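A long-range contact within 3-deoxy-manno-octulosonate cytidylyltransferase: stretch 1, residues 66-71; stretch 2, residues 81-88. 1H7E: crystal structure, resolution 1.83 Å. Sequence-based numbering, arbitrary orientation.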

ATOM      1  N   ALA A  66      24.700 -13.993  24.201  1.00 23.79           N
ATOM      2  CA  ALA A  66      24.220 -12.621  24.317  1.00 24.10           C
ATOM      3  C   ALA A  66      25.288 -11.687  23.744  1.00 27.32           C
ATOM      4  O   ALA A  66      26.477 -12.022  23.726  1.00 26.74           O
ATOM      5  CB  ALA A  66      23.938 -12.269  25.785  1.00 23.70           C
ATOM      6  N   ILE A  67      24.853 -10.554  23.204  1.00 26.88           N
ATOM      7  CA  ILE A  67      25.768  -9.563  22.657  1.00 24.49           C
ATOM      8  C   ILE A  67      25.236  -8.218  23.117  1.00 27.11           C
ATOM      9  O   ILE A  67      24.037  -7.946  23.011  1.00 27.46           O
ATOM     10  CB  ILE A  67      25.873  -9.646  21.112  1.00 23.07           C
ATOM     11  CG1 ILE A  67      26.754  -8.514  20.578  1.00 23.09           C
ATOM     12  CG2 ILE A  67      24.486  -9.630  20.475  1.00 22.15           C
ATOM     13  CD1 ILE A  67      27.179  -8.700  19.162  1.00 25.91           C
ATOM     14  N   MET A  68      26.101  -7.445  23.767  1.00 26.28           N
ATOM     15  CA  MET A  68      25.732  -6.133  24.258  1.00 28.31           C
ATOM     16  C   MET A  68      25.726  -5.160  23.093  1.00 28.40           C
ATOM     17  O   MET A  68      26.604  -5.190  22.222  1.00 27.31           O
ATOM     18  CB  MET A  68      26.708  -5.665  25.333  1.00 32.60           C
ATOM     19  CG  MET A  68      26.520  -6.331  26.682  1.00 37.00           C
ATOM     20  SD  MET A  68      25.069  -5.740  27.574  1.00 46.79           S
ATOM     21  CE  MET A  68      25.581  -4.077  28.065  1.00 46.55           C
ATOM     22  N   THR A  69      24.712  -4.307  23.080  1.00 28.21           N
ATOM     23  CA  THR A  69      24.548  -3.325  22.019  1.00 29.16           C
ATOM     24  C   THR A  69      24.343  -1.972  22.680  1.00 30.05           C
ATOM     25  O   THR A  69      24.213  -1.897  23.893  1.00 28.09           O
ATOM     26  CB  THR A  69      23.320  -3.685  21.120  1.00 30.61           C
ATOM     27  OG1 THR A  69      22.143  -3.802  21.931  1.00 29.89           O
ATOM     28  CG2 THR A  69      23.544  -5.011  20.395  1.00 26.99           C
ATOM     29  N   ARG A  70      24.363  -0.900  21.898  1.00 34.71           N
ATOM     30  CA  ARG A  70      24.156   0.431  22.458  1.00 41.06           C
ATOM     31  C   ARG A  70      22.723   0.619  22.961  1.00 46.04           C
ATOM     32  O   ARG A  70      21.789  -0.021  22.468  1.00 45.67           O
ATOM     33  CB  ARG A  70      24.494   1.504  21.425  1.00 39.67           C
ATOM     34  CG  ARG A  70      25.964   1.525  21.065  1.00 45.49           C
ATOM     35  CD  ARG A  70      26.325   2.775  20.298  1.00 50.52           C
ATOM     36  NE  ARG A  70      25.622   2.839  19.023  1.00 58.14           N
ATOM     37  CZ  ARG A  70      26.047   2.260  17.903  1.00 63.21           C
ATOM     38  NH1 ARG A  70      27.181   1.564  17.892  1.00 66.23           N
ATOM     39  NH2 ARG A  70      25.341   2.382  16.786  1.00 66.09           N
ATOM     40  N   ASN A  71      22.562   1.452  23.988  1.00 52.56           N
ATOM     41  CA  ASN A  71      21.239   1.735  24.549  1.00 59.47           C
ATOM     42  C   ASN A  71      20.597   2.947  23.865  1.00 62.15           C
ATOM     43  O   ASN A  71      19.391   3.177  24.010  1.00 64.42           O
ATOM     44  CB  ASN A  71      21.315   1.942  26.072  1.00 63.30           C
ATOM     45  CG  ASN A  71      22.416   2.918  26.486  1.00 66.94           C
ATOM     46  OD1 ASN A  71      23.398   2.524  27.120  1.00 68.73           O
ATOM     47  ND2 ASN A  71      22.252   4.193  26.138  1.00 67.98           N
ATOM     48  N   VAL A  81      21.423  -3.774  13.077  1.00 15.01           N
ATOM     49  CA  VAL A  81      22.520  -3.319  12.208  1.00 16.25           C
ATOM     50  C   VAL A  81      23.855  -3.413  12.976  1.00 17.40           C
ATOM     51  O   VAL A  81      24.875  -3.869  12.438  1.00 15.81           O
ATOM     52  CB  VAL A  81      22.268  -1.864  11.679  1.00 17.49           C
ATOM     53  CG1 VAL A  81      23.519  -1.279  11.037  1.00 17.22           C
ATOM     54  CG2 VAL A  81      21.144  -1.882  10.638  1.00 18.52           C
ATOM     55  N   GLU A  82      23.827  -3.029  14.247  1.00 15.53           N
ATOM     56  CA  GLU A  82      25.020  -3.124  15.069  1.00 19.46           C
ATOM     57  C   GLU A  82      25.431  -4.595  15.226  1.00 19.92           C
ATOM     58  O   GLU A  82      26.618  -4.909  15.162  1.00 19.08           O
ATOM     59  CB  GLU A  82      24.814  -2.508  16.445  1.00 17.14           C
ATOM     60  CG  GLU A  82      26.085  -2.561  17.279  1.00 20.77           C
ATOM     61  CD  GLU A  82      25.900  -2.139  18.722  1.00 25.94           C
ATOM     62  OE1 GLU A  82      24.781  -1.731  19.109  1.00 28.37           O
ATOM     63  OE2 GLU A  82      26.889  -2.214  19.488  1.00 30.33           O
ATOM     64  N   VAL A  83      24.463  -5.486  15.445  1.00 15.88           N
ATOM     65  CA  VAL A  83      24.767  -6.905  15.591  1.00 16.41           C
ATOM     66  C   VAL A  83      25.349  -7.465  14.296  1.00 17.13           C
ATOM     67  O   VAL A  83      26.274  -8.285  14.316  1.00 16.59           O
ATOM     68  CB  VAL A  83      23.498  -7.739  15.978  1.00 14.93           C
ATOM     69  CG1 VAL A  83      23.807  -9.244  15.911  1.00 13.06           C
ATOM     70  CG2 VAL A  83      23.029  -7.358  17.373  1.00 15.80           C
ATOM     71  N   MET A  84      24.798  -7.022  13.168  1.00 16.60           N
ATOM     72  CA  MET A  84      25.221  -7.481  11.847  1.00 16.00           C
ATOM     73  C   MET A  84      26.722  -7.301  11.571  1.00 15.79           C
ATOM     74  O   MET A  84      27.342  -8.148  10.939  1.00 13.74           O
ATOM     75  CB  MET A  84      24.386  -6.782  10.763  1.00 18.35           C
ATOM     76  CG  MET A  84      24.776  -7.089   9.315  1.00 17.44           C
ATOM     77  SD  MET A  84      26.044  -5.966   8.661  1.00 22.92           S
ATOM     78  CE  MET A  84      25.236  -4.333   8.875  1.00 19.65           C
ATOM     79  N   HIS A  85      27.287  -6.186  12.016  1.00 17.35           N
ATOM     80  CA  HIS A  85      28.721  -5.933  11.809  1.00 20.61           C
ATOM     81  C   HIS A  85      29.630  -6.924  12.529  1.00 20.69           C
ATOM     82  O   HIS A  85      30.725  -7.230  12.049  1.00 20.88           O
ATOM     83  CB  HIS A  85      29.079  -4.533  12.261  1.00 20.68           C
ATOM     84  CG  HIS A  85      28.615  -3.475  11.325  1.00 21.89           C
ATOM     85  ND1 HIS A  85      29.012  -3.427  10.006  1.00 25.14           N
ATOM     86  CD2 HIS A  85      27.796  -2.417  11.515  1.00 20.50           C
ATOM     87  CE1 HIS A  85      28.453  -2.381   9.424  1.00 24.09           C
ATOM     88  NE2 HIS A  85      27.711  -1.751  10.318  1.00 26.23           N
ATOM     89  N   LYS A  86      29.151  -7.416  13.671  1.00 20.32           N
ATOM     90  CA  LYS A  86      29.866  -8.371  14.510  1.00 23.70           C
ATOM     91  C   LYS A  86      29.553  -9.835  14.284  1.00 25.60           C
ATOM     92  O   LYS A  86      30.430 -10.669  14.452  1.00 25.25           O
ATOM     93  CB  LYS A  86      29.672  -8.027  15.981  1.00 24.22           C
ATOM     94  CG  LYS A  86      30.374  -6.751  16.346  1.00 28.01           C
ATOM     95  CD  LYS A  86      30.219  -6.406  17.799  1.00 32.25           C
ATOM     96  CE  LYS A  86      31.070  -5.195  18.129  1.00 33.43           C
ATOM     97  NZ  LYS A  86      30.981  -4.890  19.567  1.00 36.79           N
ATOM     98  N   VAL A  87      28.303 -10.158  13.945  1.00 23.75           N
ATOM     99  CA  VAL A  87      27.901 -11.546  13.700  1.00 19.63           C
ATOM    100  C   VAL A  87      27.655 -11.734  12.214  1.00 24.16           C
ATOM    101  O   VAL A  87      26.694 -11.188  11.661  1.00 19.80           O
ATOM    102  CB  VAL A  87      26.618 -11.904  14.477  1.00 20.81           C
ATOM    103  CG1 VAL A  87      26.147 -13.302  14.111  1.00 20.45           C
ATOM    104  CG2 VAL A  87      26.852 -11.784  15.969  1.00 19.12           C
ATOM    105  N   GLU A  88      28.500 -12.540  11.572  1.00 21.96           N
ATOM    106  CA  GLU A  88      28.375 -12.765  10.145  1.00 25.87           C
ATOM    107  C   GLU A  88      27.278 -13.766   9.748  1.00 22.78           C
ATOM    108  O   GLU A  88      27.158 -14.832  10.342  1.00 24.29           O
ATOM    109  CB  GLU A  88      29.726 -13.187   9.565  1.00 31.27           C
ATOM    110  CG  GLU A  88      29.691 -13.422   8.057  1.00 44.05           C
ATOM    111  CD  GLU A  88      31.022 -13.874   7.485  1.00 50.84           C
ATOM    112  OE1 GLU A  88      31.868 -14.402   8.249  1.00 53.87           O
ATOM    113  OE2 GLU A  88      31.217 -13.704   6.259  1.00 56.29           O
TER
HETATM  114  O   HOH W   1      27.932  -4.991  19.382  1.00 46.59           O
HETATM  115  O   HOH W   2      29.484  -6.109  21.699  1.00 47.55           O

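The two stretches meet as the end of a β-strand and the loop that follows it against the side of a helix. Strand 66-68 and helix 81-86 run at 112° to one another, with their axes no closer than 10.0 Å, so the backbones stay well apart and the gap is bridged by side chains. The nearest CA atoms, those of T69 and E82, are 7.0 Å apart, which places the tightest approach just beyond the strand. The contact is modest, burying 324 Å² summed over both sides, and E82 and I67 contribute most to it.

One direct hydrogen bond joins the stretches. The backbone amide of R70 donates to the carboxylate of E82, with N to OE1 at 2.9 Å and an N-H...O angle of 164°. E82 can reach this amide because its CA-to-CB bond points toward the loop and its side chain is extended, with chi1 and chi2 both t. A backbone N-H in a loop thereby finds a charged acceptor supplied by the helix. The same oxygen lies 3.2 Å from CB of T69, a close packing contact beside the hydrogen bond, and OE1 is also hydrogen-bonded to a residue elsewhere in the structure.

The side chain of R70 adds a looser electrostatic component. Its CB starts sideways, but the chain bends so that its end comes nearer the helix and one face of the guanidinium lies over CD of E82. NH1 of R70 and OE2 of E82 are 4.1 Å apart, with the oxygen well out of the guanidinium plane. No N-H points at it, so the opposite charges attract without forming a salt bridge.

Apolar packing accompanies these polar contacts. The CA-to-CB bond of I67 points toward stretch 2, and its two branches find different neighbours there: CG2 of I67 lies 4.1 Å from CG2 of V83 in the helix, while CD1 of I67 reaches CG2 of V87, in the loop after it, at 4.5 Å. CD1 of I67 also rests 4.0 Å from CD of K86, so the aliphatic part of the lysine extends the greasy surface. On the loop side, the methyl CG2 of T69 approaches CG2 of V83 at 3.9 Å. V83 thus receives methyl groups from two residues of stretch 1. The backbone hydrogen bond from N of V87 to O of V83, 2.8 Å long, ties together the two valines that meet I67.

Two waters complete the polar contacts. Water 1 donates to O of M68 at 3.1 Å and to OE2 of E82 at 3.0 Å, and accepts from NZ of K86 at 3.1 Å. It links two acceptors that are 4.1 Å apart, O of M68 and OE2 of E82. Water 2 donates to the same O of M68 at 3.1 Å and accepts from NZ of K86 at 2.9 Å. M68 therefore joins the contact through its carbonyl, while its CA-to-CB bond points away, and the lysine ammonium is connected to the strand through solvent.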